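PDB 1IQ0: arginyl-trna synthetase from Thermus thermophilus, which probably catalyses the ATP-dependent attachment of L-arginine to tRNA(Arg), releasing AMP and diphosphate. Local coordinates for residues G34-P39 with L509-E514; E57-L62 with A71-G76. All blocks are in the same frame, centred on the assembly; numbering follows the deposited sequence.

Overall arrangement
Both contacts reach the same four-stranded antiparallel sheet of the N-terminal region, and their centres lie about 17 Å apart. Contact 1 is the buried one, about 23 Å from the centre of the chain, and ties strand 36-39 to the turn before helix 512-522 in the anticodon-binding region, some 470 residues later. Contact 2 lies farther out, about 37 Å from that centre, is only partly buried, and joins helix 51-60 to the outer strand 68-74 within the N-terminal region itself. Their chemistry differs accordingly: a tyrosine-aspartate hydrogen bond amid arginines in contact 1, aliphatic packing of a lysine chain in contact 2.

Contact 1 of 2, residues G34-P39 with L509-E514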
loop_
_atom_site.group_PDB
_atom_site.type_symbol
_atom_site.label_atom_id
_atom_site.label_comp_id
_atom_site.label_asym_id
_atom_site.label_seq_id
_atom_site.Cartn_x
_atom_site.Cartn_y
_atom_site.Cartn_z
ATOM N N GLY A 34 16.643 25.981 -14.941
ATOM C CA GLY A 34 15.532 25.117 -15.295
ATOM C C GLY A 34 14.648 24.545 -14.201
ATOM O O GLY A 34 14.877 24.743 -13.010
ATOM N N ASP A 35 13.628 23.809 -14.629
ATOM C CA ASP A 35 12.679 23.197 -13.720
ATOM C C ASP A 35 12.917 21.703 -13.586
ATOM O O ASP A 35 12.774 21.135 -12.498
ATOM C CB ASP A 35 11.263 23.449 -14.227
ATOM C CG ASP A 35 10.986 24.924 -14.449
ATOM O OD1 ASP A 35 11.219 25.714 -13.513
ATOM O OD2 ASP A 35 10.537 25.295 -15.550
ATOM N N TYR A 36 13.276 21.073 -14.702
ATOM C CA TYR A 36 13.531 19.639 -14.742
ATOM C C TYR A 36 14.868 19.327 -15.395
ATOM O O TYR A 36 15.336 20.056 -16.267
ATOM C CB TYR A 36 12.422 18.921 -15.516
ATOM C CG TYR A 36 11.074 18.967 -14.839
ATOM C CD1 TYR A 36 10.025 19.710 -15.376
ATOM C CD2 TYR A 36 10.851 18.274 -13.654
ATOM C CE1 TYR A 36 8.782 19.762 -14.741
ATOM C CE2 TYR A 36 9.618 18.320 -13.016
ATOM C CZ TYR A 36 8.588 19.065 -13.564
ATOM O OH TYR A 36 7.371 19.106 -12.927
ATOM N N GLY A 37 15.478 18.231 -14.971
ATOM C CA GLY A 37 16.754 17.844 -15.530
ATOM C C GLY A 37 16.928 16.342 -15.582
ATOM O O GLY A 37 16.267 15.588 -14.863
ATOM N N VAL A 38 17.824 15.903 -16.451
ATOM C CA VAL A 38 18.105 14.492 -16.595
ATOM C C VAL A 38 19.612 14.303 -16.459
ATOM O O VAL A 38 20.398 15.060 -17.035
ATOM C CB VAL A 38 17.627 13.974 -17.965
ATOM C CG1 VAL A 38 18.378 14.681 -19.087
ATOM C CG2 VAL A 38 17.817 12.473 -18.041
ATOM N N PRO A 39 20.037 13.309 -15.666
ATOM C CA PRO A 39 21.464 13.045 -15.469
ATOM C C PRO A 39 22.023 12.173 -16.594
ATOM O O PRO A 39 21.348 11.257 -17.063
ATOM C CB PRO A 39 21.485 12.326 -14.128
ATOM C CG PRO A 39 20.250 11.466 -14.228
ATOM C CD PRO A 39 19.215 12.420 -14.823
ATOM N N LEU A 509 2.680 21.024 -8.180
ATOM C CA LEU A 509 1.498 20.280 -8.587
ATOM C C LEU A 509 1.792 19.349 -9.772
ATOM O O LEU A 509 1.136 18.319 -9.934
ATOM C CB LEU A 509 0.374 21.248 -8.952
ATOM C CG LEU A 509 -0.386 21.830 -7.756
ATOM C CD1 LEU A 509 -1.253 23.002 -8.203
ATOM C CD2 LEU A 509 -1.238 20.734 -7.127
ATOM N N LEU A 510 2.779 19.708 -10.588
ATOM C CA LEU A 510 3.132 18.900 -11.750
ATOM C C LEU A 510 3.850 17.606 -11.371
ATOM O O LEU A 510 4.043 16.742 -12.221
ATOM C CB LEU A 510 4.016 19.687 -12.728
ATOM C CG LEU A 510 3.477 20.958 -13.400
ATOM C CD1 LEU A 510 4.344 21.272 -14.607
ATOM C CD2 LEU A 510 2.051 20.771 -13.847
ATOM N N ASP A 511 4.232 17.477 -10.104
ATOM C CA ASP A 511 4.931 16.284 -9.637
ATOM C C ASP A 511 4.019 15.219 -9.044
ATOM O O ASP A 511 4.478 14.135 -8.693
ATOM C CB ASP A 511 5.986 16.658 -8.595
ATOM C CG ASP A 511 7.072 17.528 -9.163
ATOM O OD1 ASP A 511 7.426 17.335 -10.343
ATOM O OD2 ASP A 511 7.588 18.395 -8.433
ATOM N N PHE A 512 2.732 15.522 -8.937
ATOM C CA PHE A 512 1.775 14.587 -8.361
ATOM C C PHE A 512 1.656 13.234 -9.071
ATOM O O PHE A 512 1.723 12.180 -8.435
ATOM C CB PHE A 512 0.394 15.227 -8.306
ATOM C CG PHE A 512 -0.693 14.276 -7.891
ATOM C CD1 PHE A 512 -0.695 13.718 -6.617
ATOM C CD2 PHE A 512 -1.703 13.924 -8.782
ATOM C CE1 PHE A 512 -1.689 12.825 -6.234
ATOM C CE2 PHE A 512 -2.703 13.029 -8.409
ATOM C CZ PHE A 512 -2.694 12.479 -7.133
ATOM N N GLU A 513 1.460 13.264 -10.384
ATOM C CA GLU A 513 1.307 12.033 -11.139
ATOM C C GLU A 513 2.555 11.155 -11.077
ATOM O O GLU A 513 2.453 9.930 -11.022
ATOM C CB GLU A 513 0.907 12.353 -12.589
ATOM C CG GLU A 513 -0.440 13.089 -12.680
ATOM C CD GLU A 513 -1.037 13.107 -14.086
ATOM O OE1 GLU A 513 -0.321 13.472 -15.044
ATOM O OE2 GLU A 513 -2.230 12.763 -14.228
ATOM N N GLU A 514 3.729 11.771 -11.056
ATOM C CA GLU A 514 4.961 10.999 -10.982
ATOM C C GLU A 514 5.076 10.314 -9.622
ATOM O O GLU A 514 5.562 9.182 -9.526
ATOM C CB GLU A 514 6.177 11.898 -11.208
ATOM C CG GLU A 514 7.502 11.143 -11.279
ATOM C CD GLU A 514 7.518 10.073 -12.366
ATOM O OE1 GLU A 514 7.075 10.363 -13.498
ATOM O OE2 GLU A 514 7.982 8.944 -12.091
#
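Tyr36 reaches across to Leu510 and Asp511, linking the antiparallel sheet of the N-terminal domain to the DALR anticodon-binding domain. At the start of strand 36-39 a classic beta bulge sets the pair Asp35 and Tyr36 against the single residue Phe80 of strand 77-82. On the other segment, a type I turn from Leu509 to Phe512 connects helices 500-509 and 512-522. The backbones stay far apart, with Tyr36 CA and Asp511 CA 10.5 Å from each other, so side chains bridge the gap. Tyr36 CB points toward the turn, and a chi1 of -67°, with CG anti to the carbonyl carbon, sends the ring on to Asp511.

The polar part is one hydrogen bond, from Tyr36 OH to Asp511 OD1 at 3.1 Å. Asp511 OD1 lies at the edge of the Tyr36 ring, in its plane, whereas the hydroxyl approaches from above the carboxylate, 40° out of that group's plane; the two planes stand 81° apart. Salt bridges join Arg3 NH1 to OD1 and Arg27 NH1 to OD2. The two arginines would probably favour an ionised Asp511, and with the hydroxyl they supply partners for both buried oxygens.

Beside this bond, Leu510, also packed on Leu87 of helix 84-92, makes van der Waals contact with the hydroxyl oxygen: CB lies 3.4 Å and CD1 4.1 Å from Tyr36 OH.

Contact 2 of 2, residues E57-L62 with A71-G76; sequences ELKDRL and AVPVGG
Lys59 lays the aliphatic part of its side chain against Pro73 and Ala71, the three residues that account for nearly all of the 162 Å² buried here. With 74 Å² covered, Lys59 contributes most. A chi1 of -178° turns CG away from the backbone N, and the next torsion keeps the chain extended as far as CD, which carries the methylenes from the helix to the strand. The placement of the lysine beyond CD is doubtful, because CE is modelled too close to Ala71 O.

Pro73 receives the middle of this chain. The lysine crosses the pyrrolidine ring at about a right angle, and its CD meets the ring's methylene side, 3.5 Å from Pro73 CD and 3.6 Å from Pro73 CG. These carbon-carbon distances mark van der Waals packing, in which the lysine serves as a hydrocarbon rod.

Ala71 meets the base of the same side chain: Lys59 CG lies 4.2 Å from Ala71 CB, and the backbones are nearest here, with 6.6 Å between Lys59 CA and Ala71 CA. Ala71 and Pro73 direct their CB atoms at the helix, while the intervening Val72 directs its CB away, the alternation expected of a strand with one face covered by a helix.

The contact thus seats the C-terminal end of helix 51-60 on strand 68-74, an outermost strand of the antiparallel sheet. Pro73 also packs against Gln52, Ala55 and Gln56 of that helix and against Leu78 of the adjacent strand 77-82, to which Gly75 and Gly76 lead with positive phi. Leu58 touches Leu78 too, and reaches Ile10, Ala13 and Leu14 of helix 3-15, so that Leu58 lies between strand 77-82 and helix 3-15, and helix 51-60 packs on both.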
loop_
_atom_site.group_PDB
_atom_site.type_symbol
_atom_site.label_atom_id
_atom_site.label_comp_id
_atom_site.label_asym_id
_atom_site.label_seq_id
_atom_site.Cartn_x
_atom_site.Cartn_y
_atom_site.Cartn_z
ATOM N N GLU A 57 24.865 16.642 -26.921
ATOM C CA GLU A 57 24.492 15.736 -28.002
ATOM C C GLU A 57 22.982 15.522 -27.987
ATOM O O GLU A 57 22.308 15.669 -29.011
ATOM C CB GLU A 57 25.207 14.392 -27.819
ATOM C CG GLU A 57 24.735 13.275 -28.742
ATOM C CD GLU A 57 25.066 13.532 -30.197
ATOM O OE1 GLU A 57 26.263 13.698 -30.511
ATOM O OE2 GLU A 57 24.133 13.563 -31.025
ATOM N N LEU A 58 22.461 15.173 -26.815
ATOM C CA LEU A 58 21.033 14.935 -26.645
ATOM C C LEU A 58 20.242 16.182 -27.021
ATOM O O LEU A 58 19.198 16.104 -27.669
ATOM C CB LEU A 58 20.735 14.546 -25.196
ATOM C CG LEU A 58 19.272 14.275 -24.836
ATOM C CD1 LEU A 58 18.702 13.206 -25.758
ATOM C CD2 LEU A 58 19.182 13.833 -23.381
ATOM N N LYS A 59 20.751 17.335 -26.610
ATOM C CA LYS A 59 20.101 18.603 -26.904
ATOM C C LYS A 59 19.991 18.805 -28.413
ATOM O O LYS A 59 18.986 19.308 -28.911
ATOM C CB LYS A 59 20.899 19.755 -26.291
ATOM C CG LYS A 59 20.282 21.124 -26.505
ATOM C CD LYS A 59 21.213 22.226 -26.026
ATOM C CE LYS A 59 20.545 23.588 -26.106
ATOM N NZ LYS A 59 19.969 23.829 -27.454
ATOM N N ASP A 60 21.031 18.400 -29.134
ATOM C CA ASP A 60 21.080 18.550 -30.585
ATOM C C ASP A 60 20.052 17.720 -31.356
ATOM O O ASP A 60 19.538 18.161 -32.385
ATOM C CB ASP A 60 22.489 18.220 -31.085
ATOM C CG ASP A 60 23.536 19.175 -30.542
ATOM O OD1 ASP A 60 24.735 18.958 -30.809
ATOM O OD2 ASP A 60 23.162 20.145 -29.851
ATOM N N ARG A 61 19.748 16.525 -30.865
ATOM C CA ARG A 61 18.788 15.663 -31.541
ATOM C C ARG A 61 17.464 15.534 -30.804
ATOM O O ARG A 61 16.722 14.573 -31.020
ATOM C CB ARG A 61 19.384 14.268 -31.744
ATOM C CG ARG A 61 20.655 14.255 -32.567
ATOM C CD ARG A 61 21.113 12.838 -32.850
ATOM N NE ARG A 61 22.352 12.822 -33.620
ATOM C CZ ARG A 61 22.944 11.718 -34.063
ATOM N NH1 ARG A 61 22.409 10.531 -33.815
ATOM N NH2 ARG A 61 24.071 11.803 -34.755
ATOM N N LEU A 62 17.156 16.497 -29.938
ATOM C CA LEU A 62 15.909 16.441 -29.184
ATOM C C LEU A 62 14.868 17.462 -29.617
ATOM O O LEU A 62 15.025 18.659 -29.382
ATOM C CB LEU A 62 16.180 16.618 -27.690
ATOM C CG LEU A 62 14.932 16.638 -26.797
ATOM C CD1 LEU A 62 14.148 15.346 -26.959
ATOM C CD2 LEU A 62 15.345 16.824 -25.349
ATOM N N ALA A 71 16.267 24.082 -23.514
ATOM C CA ALA A 71 17.023 22.972 -22.948
ATOM C C ALA A 71 18.449 23.473 -22.760
ATOM O O ALA A 71 19.035 24.043 -23.679
ATOM C CB ALA A 71 17.003 21.776 -23.894
ATOM N N VAL A 72 19.006 23.259 -21.575
ATOM C CA VAL A 72 20.350 23.731 -21.280
ATOM C C VAL A 72 21.265 22.667 -20.696
ATOM O O VAL A 72 20.998 22.133 -19.619
ATOM C CB VAL A 72 20.306 24.914 -20.282
ATOM C CG1 VAL A 72 21.710 25.461 -20.053
ATOM C CG2 VAL A 72 19.382 26.000 -20.807
ATOM N N PRO A 73 22.354 22.336 -21.406
ATOM C CA PRO A 73 23.298 21.328 -20.910
ATOM C C PRO A 73 24.048 21.938 -19.726
ATOM O O PRO A 73 24.770 22.920 -19.890
ATOM C CB PRO A 73 24.214 21.093 -22.107
ATOM C CG PRO A 73 23.333 21.407 -23.283
ATOM C CD PRO A 73 22.621 22.652 -22.819
ATOM N N VAL A 74 23.874 21.369 -18.537
ATOM C CA VAL A 74 24.538 21.904 -17.351
ATOM C C VAL A 74 25.388 20.872 -16.622
ATOM O O VAL A 74 24.868 20.049 -15.868
ATOM C CB VAL A 74 23.510 22.482 -16.354
ATOM C CG1 VAL A 74 24.228 23.138 -15.188
ATOM C CG2 VAL A 74 22.612 23.484 -17.057
ATOM N N GLY A 75 26.698 20.934 -16.852
ATOM C CA GLY A 75 27.634 20.022 -16.216
ATOM C C GLY A 75 27.144 18.616 -15.918
ATOM O O GLY A 75 26.929 18.260 -14.758
ATOM N N GLY A 76 26.970 17.809 -16.961
ATOM C CA GLY A 76 26.521 16.441 -16.763
ATOM C C GLY A 76 25.035 16.223 -16.965
ATOM O O GLY A 76 24.616 15.178 -17.466
#